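Local coordinates for protein 4-alpha-glucanotransferase (Corynebacterium glutamicum, PDB 5B68) that is an amylomaltase-family enzyme, a large single-chain protein with an N-terminal beta-sandwich domain and a TIM-barrel-family domain, at residues H65-V77 with D83-S95. Residues are numbered along the deposited sequence; the frame is centred on the assembly and turned at random.
With SO4 (sulfate ion), chain G.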
loop_
_atom_site.group_PDB
_atom_site.type_symbol
_atom_site.label_atom_id
_atom_site.label_comp_id
_atom_site.label_asym_id
_atom_site.label_seq_id
_atom_site.Cartn_x
_atom_site.Cartn_y
_atom_site.Cartn_z
ATOM N N HIS A 65 2.689 3.349 34.073
ATOM C CA HIS A 65 2.285 2.125 34.821
ATOM C C HIS A 65 0.932 2.315 35.481
ATOM O O HIS A 65 0.103 1.445 35.465
ATOM C CB HIS A 65 3.370 1.650 35.786
ATOM C CG HIS A 65 4.613 1.234 35.104
ATOM N ND1 HIS A 65 4.667 0.138 34.275
ATOM C CD2 HIS A 65 5.865 1.744 35.138
ATOM C CE1 HIS A 65 5.905 -0.017 33.828
ATOM N NE2 HIS A 65 6.640 0.962 34.325
ATOM N N ASP A 66 0.683 3.496 35.991
ATOM C CA ASP A 66 -0.578 3.750 36.633
ATOM C C ASP A 66 -1.767 3.750 35.653
ATOM O O ASP A 66 -2.815 3.213 35.919
ATOM C CB ASP A 66 -0.557 5.090 37.388
ATOM C CG ASP A 66 0.292 5.059 38.625
ATOM O OD1 ASP A 66 0.785 4.010 39.036
ATOM O OD2 ASP A 66 0.494 6.170 39.139
ATOM N N ARG A 67 -1.568 4.358 34.498
ATOM C CA ARG A 67 -2.590 4.386 33.489
ATOM C C ARG A 67 -2.847 2.989 32.953
ATOM O O ARG A 67 -4.002 2.649 32.727
ATOM C CB ARG A 67 -2.234 5.403 32.407
ATOM C CG ARG A 67 -2.640 6.823 32.898
ATOM C CD ARG A 67 -1.889 7.963 32.226
ATOM N NE ARG A 67 -2.245 9.244 32.848
ATOM C CZ ARG A 67 -1.624 10.391 32.572
ATOM N NH1 ARG A 67 -0.623 10.427 31.692
ATOM N NH2 ARG A 67 -2.005 11.528 33.158
ATOM N N GLU A 68 -1.802 2.169 32.853
ATOM C CA GLU A 68 -1.995 0.767 32.434
ATOM C C GLU A 68 -2.803 0.027 33.473
ATOM O O GLU A 68 -3.656 -0.783 33.109
ATOM C CB GLU A 68 -0.712 0.018 32.215
ATOM C CG GLU A 68 -0.000 0.351 30.899
ATOM C CD GLU A 68 -0.896 0.149 29.714
ATOM O OE1 GLU A 68 -1.195 -1.029 29.438
ATOM O OE2 GLU A 68 -1.306 1.135 29.082
ATOM N N PHE A 69 -2.568 0.353 34.737
ATOM C CA PHE A 69 -3.267 -0.336 35.844
ATOM C C PHE A 69 -4.706 0.038 35.972
ATOM O O PHE A 69 -5.478 -0.706 36.599
ATOM C CB PHE A 69 -2.466 -0.204 37.175
ATOM C CG PHE A 69 -2.737 -1.321 38.115
ATOM C CD1 PHE A 69 -2.117 -2.533 37.922
ATOM C CD2 PHE A 69 -3.723 -1.193 39.121
ATOM C CE1 PHE A 69 -2.387 -3.592 38.797
ATOM C CE2 PHE A 69 -4.003 -2.230 39.974
ATOM C CZ PHE A 69 -3.361 -3.447 39.789
ATOM N N THR A 70 -5.134 1.168 35.389
ATOM C CA THR A 70 -6.518 1.618 35.459
ATOM C C THR A 70 -7.254 1.458 34.137
ATOM O O THR A 70 -8.378 1.899 33.991
ATOM C CB THR A 70 -6.599 3.061 35.966
ATOM O OG1 THR A 70 -5.792 3.906 35.126
ATOM C CG2 THR A 70 -6.004 3.076 37.340
ATOM N N ARG A 71 -6.684 0.751 33.174
ATOM C CA ARG A 71 -7.394 0.379 31.941
ATOM C C ARG A 71 -8.397 -0.722 32.241
ATOM O O ARG A 71 -7.989 -1.830 32.590
ATOM C CB ARG A 71 -6.410 -0.194 30.898
ATOM C CG ARG A 71 -5.572 0.825 30.117
ATOM C CD ARG A 71 -4.899 0.135 28.926
ATOM N NE ARG A 71 -4.014 1.057 28.202
ATOM C CZ ARG A 71 -4.437 1.966 27.323
ATOM N NH1 ARG A 71 -3.520 2.763 26.728
ATOM N NH2 ARG A 71 -5.714 2.092 27.056
ATOM N N PRO A 72 -9.665 -0.441 32.102
ATOM C CA PRO A 72 -10.599 -1.464 32.499
ATOM C C PRO A 72 -10.507 -2.699 31.614
ATOM O O PRO A 72 -10.483 -3.840 32.140
ATOM C CB PRO A 72 -11.955 -0.759 32.407
ATOM C CG PRO A 72 -11.645 0.697 32.604
ATOM C CD PRO A 72 -10.337 0.868 31.874
ATOM N N LEU A 73 -10.432 -2.483 30.290
ATOM C CA LEU A 73 -10.093 -3.499 29.329
ATOM C C LEU A 73 -8.827 -3.068 28.597
ATOM O O LEU A 73 -8.484 -1.879 28.612
ATOM C CB LEU A 73 -11.194 -3.690 28.302
ATOM C CG LEU A 73 -12.435 -4.463 28.838
ATOM C CD1 LEU A 73 -13.596 -4.295 27.951
ATOM C CD2 LEU A 73 -12.094 -5.944 29.029
ATOM N N PRO A 74 -8.224 -3.993 27.863
ATOM C CA PRO A 74 -7.095 -3.571 27.038
ATOM C C PRO A 74 -7.590 -2.622 25.947
ATOM O O PRO A 74 -8.811 -2.522 25.658
ATOM C CB PRO A 74 -6.545 -4.878 26.465
ATOM C CG PRO A 74 -7.051 -5.914 27.402
ATOM C CD PRO A 74 -8.381 -5.456 27.880
ATOM N N PRO A 75 -6.645 -1.898 25.325
ATOM C CA PRO A 75 -7.065 -1.027 24.187
ATOM C C PRO A 75 -7.868 -1.805 23.161
ATOM O O PRO A 75 -8.901 -1.321 22.711
ATOM C CB PRO A 75 -5.708 -0.608 23.560
ATOM C CG PRO A 75 -4.731 -0.757 24.662
ATOM C CD PRO A 75 -5.170 -1.877 25.563
ATOM N N SER A 76 -7.373 -3.018 22.817
ATOM C CA SER A 76 -8.114 -4.048 22.070
ATOM C C SER A 76 -7.381 -5.384 22.296
ATOM O O SER A 76 -6.288 -5.384 22.837
ATOM C CB SER A 76 -8.261 -3.710 20.612
ATOM O OG SER A 76 -6.996 -3.364 20.030
ATOM N N VAL A 77 -7.972 -6.486 21.839
ATOM C CA VAL A 77 -7.390 -7.799 21.973
ATOM C C VAL A 77 -7.456 -8.508 20.637
ATOM O O VAL A 77 -8.534 -8.598 20.024
ATOM C CB VAL A 77 -8.196 -8.608 23.001
ATOM C CG1 VAL A 77 -7.685 -10.054 23.025
ATOM C CG2 VAL A 77 -8.177 -7.937 24.381
ATOM N N ASP A 83 -6.480 -19.761 19.559
ATOM C CA ASP A 83 -5.729 -19.384 20.773
ATOM C C ASP A 83 -6.669 -18.979 21.889
ATOM O O ASP A 83 -7.523 -18.145 21.704
ATOM C CB ASP A 83 -4.717 -18.300 20.461
ATOM C CG ASP A 83 -3.848 -17.916 21.671
ATOM O OD1 ASP A 83 -3.614 -18.773 22.561
ATOM O OD2 ASP A 83 -3.381 -16.748 21.697
ATOM N N GLU A 84 -6.545 -19.638 23.044
ATOM C CA GLU A 84 -7.284 -19.287 24.243
ATOM C C GLU A 84 -6.551 -18.178 24.997
ATOM O O GLU A 84 -5.970 -18.368 26.043
ATOM C CB GLU A 84 -7.494 -20.524 25.136
ATOM C CG GLU A 84 -8.397 -21.552 24.522
ATOM C CD GLU A 84 -8.489 -22.800 25.410
ATOM O OE1 GLU A 84 -7.648 -23.680 25.287
ATOM O OE2 GLU A 84 -9.359 -22.859 26.268
ATOM N N LEU A 85 -6.550 -16.985 24.433
ATOM C CA LEU A 85 -5.735 -15.929 24.883
ATOM C C LEU A 85 -6.226 -15.366 26.220
ATOM O O LEU A 85 -7.427 -15.221 26.405
ATOM C CB LEU A 85 -5.716 -14.844 23.804
ATOM C CG LEU A 85 -4.941 -13.566 24.148
ATOM C CD1 LEU A 85 -4.298 -13.033 22.886
ATOM C CD2 LEU A 85 -5.782 -12.460 24.738
ATOM N N VAL A 86 -5.266 -15.018 27.073
ATOM C CA VAL A 86 -5.535 -14.517 28.426
ATOM C C VAL A 86 -5.302 -13.010 28.411
ATOM O O VAL A 86 -4.263 -12.562 27.974
ATOM C CB VAL A 86 -4.682 -15.213 29.481
ATOM C CG1 VAL A 86 -4.895 -14.605 30.857
ATOM C CG2 VAL A 86 -5.005 -16.729 29.493
ATOM N N PHE A 87 -6.242 -12.232 28.957
ATOM C CA PHE A 87 -6.112 -10.746 29.013
ATOM C C PHE A 87 -6.484 -10.241 30.454
ATOM O O PHE A 87 -7.230 -10.899 31.189
ATOM C CB PHE A 87 -6.997 -10.059 27.941
ATOM C CG PHE A 87 -8.460 -10.322 28.091
ATOM C CD1 PHE A 87 -9.048 -11.495 27.602
ATOM C CD2 PHE A 87 -9.252 -9.450 28.785
ATOM C CE1 PHE A 87 -10.379 -11.759 27.811
ATOM C CE2 PHE A 87 -10.603 -9.727 28.984
ATOM C CZ PHE A 87 -11.176 -10.848 28.483
ATOM N N PRO A 88 -5.974 -9.074 30.827
ATOM C CA PRO A 88 -6.231 -8.402 32.095
ATOM C C PRO A 88 -7.444 -7.512 32.049
ATOM O O PRO A 88 -7.757 -6.917 31.035
ATOM C CB PRO A 88 -4.944 -7.597 32.354
ATOM C CG PRO A 88 -4.532 -7.241 30.958
ATOM C CD PRO A 88 -4.905 -8.389 30.081
ATOM N N VAL A 89 -8.176 -7.488 33.146
ATOM C CA VAL A 89 -9.248 -6.532 33.402
ATOM C C VAL A 89 -8.908 -5.795 34.725
ATOM O O VAL A 89 -8.376 -6.422 35.658
ATOM C CB VAL A 89 -10.555 -7.302 33.536
ATOM C CG1 VAL A 89 -11.669 -6.494 34.173
ATOM C CG2 VAL A 89 -11.040 -7.798 32.171
ATOM N N HIS A 90 -9.170 -4.493 34.796
ATOM C CA HIS A 90 -8.990 -3.701 35.992
ATOM C C HIS A 90 -10.333 -3.138 36.410
ATOM O O HIS A 90 -11.049 -2.525 35.600
ATOM C CB HIS A 90 -7.998 -2.591 35.760
ATOM C CG HIS A 90 -6.655 -3.095 35.354
ATOM N ND1 HIS A 90 -5.817 -3.742 36.239
ATOM C CD2 HIS A 90 -6.069 -3.190 34.152
ATOM C CE1 HIS A 90 -4.720 -4.120 35.612
ATOM N NE2 HIS A 90 -4.860 -3.827 34.339
ATOM N N VAL A 91 -10.694 -3.363 37.681
ATOM C CA VAL A 91 -11.935 -2.815 38.280
ATOM C C VAL A 91 -11.616 -2.207 39.668
ATOM O O VAL A 91 -10.589 -2.545 40.286
ATOM C CB VAL A 91 -13.035 -3.876 38.448
ATOM C CG1 VAL A 91 -13.559 -4.351 37.125
ATOM C CG2 VAL A 91 -12.548 -5.057 39.293
ATOM N N HIS A 92 -12.490 -1.324 40.172
ATOM C CA HIS A 92 -12.347 -0.870 41.575
ATOM C C HIS A 92 -12.363 -2.129 42.486
ATOM O O HIS A 92 -13.179 -3.003 42.313
ATOM C CB HIS A 92 -13.503 0.010 41.961
ATOM C CG HIS A 92 -13.543 1.317 41.248
ATOM N ND1 HIS A 92 -12.741 1.621 40.164
ATOM C CD2 HIS A 92 -14.346 2.390 41.425
ATOM C CE1 HIS A 92 -13.050 2.830 39.712
ATOM N NE2 HIS A 92 -14.018 3.313 40.461
ATOM N N ASP A 93 -11.414 -2.231 43.382
ATOM C CA ASP A 93 -11.228 -3.445 44.167
ATOM C C ASP A 93 -12.504 -3.785 44.972
ATOM O O ASP A 93 -13.121 -2.915 45.539
ATOM C CB ASP A 93 -10.012 -3.302 45.053
ATOM C CG ASP A 93 -9.634 -4.589 45.762
ATOM O OD1 ASP A 93 -9.557 -5.682 45.154
ATOM O OD2 ASP A 93 -9.314 -4.472 46.931
ATOM N N GLY A 94 -13.002 -5.000 44.799
ATOM C CA GLY A 94 -14.253 -5.387 45.419
ATOM C C GLY A 94 -15.510 -5.130 44.631
ATOM O O GLY A 94 -16.562 -5.560 45.048
ATOM N N SER A 95 -15.426 -4.482 43.456
ATOM C CA SER A 95 -16.595 -4.351 42.598
ATOM C C SER A 95 -16.567 -5.520 41.552
ATOM O O SER A 95 -15.494 -6.186 41.418
ATOM C CB SER A 95 -16.588 -2.922 41.973
ATOM O OG SER A 95 -15.535 -2.841 41.011
HETATM S S SO4 G . 0.331 14.275 31.903
HETATM O O1 SO4 G . 0.420 13.053 31.074
HETATM O O2 SO4 G . -0.604 14.018 33.044
HETATM O O3 SO4 G . 1.641 14.613 32.488
HETATM O O4 SO4 G . -0.203 15.296 30.929
HETATM O O HOH W 1 -7.101 -4.207 31.124
#
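A mixed contact of histidine packing, one main-chain hydrogen bond and apolar side chains joins Phe69 to Val77 with strand 86-92; the His90 ring packs against Phe69 at the end of helix 54-69. His90 CG stands anti to its own carbonyl carbon (chi1 -60°), which turns the ring toward the helix end. Phe69 CA sits over one ring face, 4.1 Å from the His90 centroid, as a CH-pi contact. The Phe69 and His90 rings meet obliquely, their planes at 46°. Next along, His90 N donates to Pro72 O at 3.0 Å. That carbonyl also receives a CA-H...O contact from Val89 CA. One water donates to both Arg71 O and Pro88 O and so bridges the two segments. Further on, Leu73 CD2 lies 3.8 Å from Val89 CG2 and also touches Phe87 CE2. Pro74 CG packs against Phe87 CB, and Val77 CG1 meets Leu85 CD2 at 3.5 Å. Just after the helix, Arg71 NE turns back to Glu68 OE2 at 2.8 Å within a salt bridge; Arg71 NH1 also forms a salt bridge with Glu437. Away from the contact, Arg67 NH1 and NH2 each donate to a sulfate ion, probably from the crystallisation liquor. Strand 86-92 pairs antiparallel with strand 126-134, while strand 76-80 runs parallel to strand 153-162, which Pro72 and Leu73 also touch.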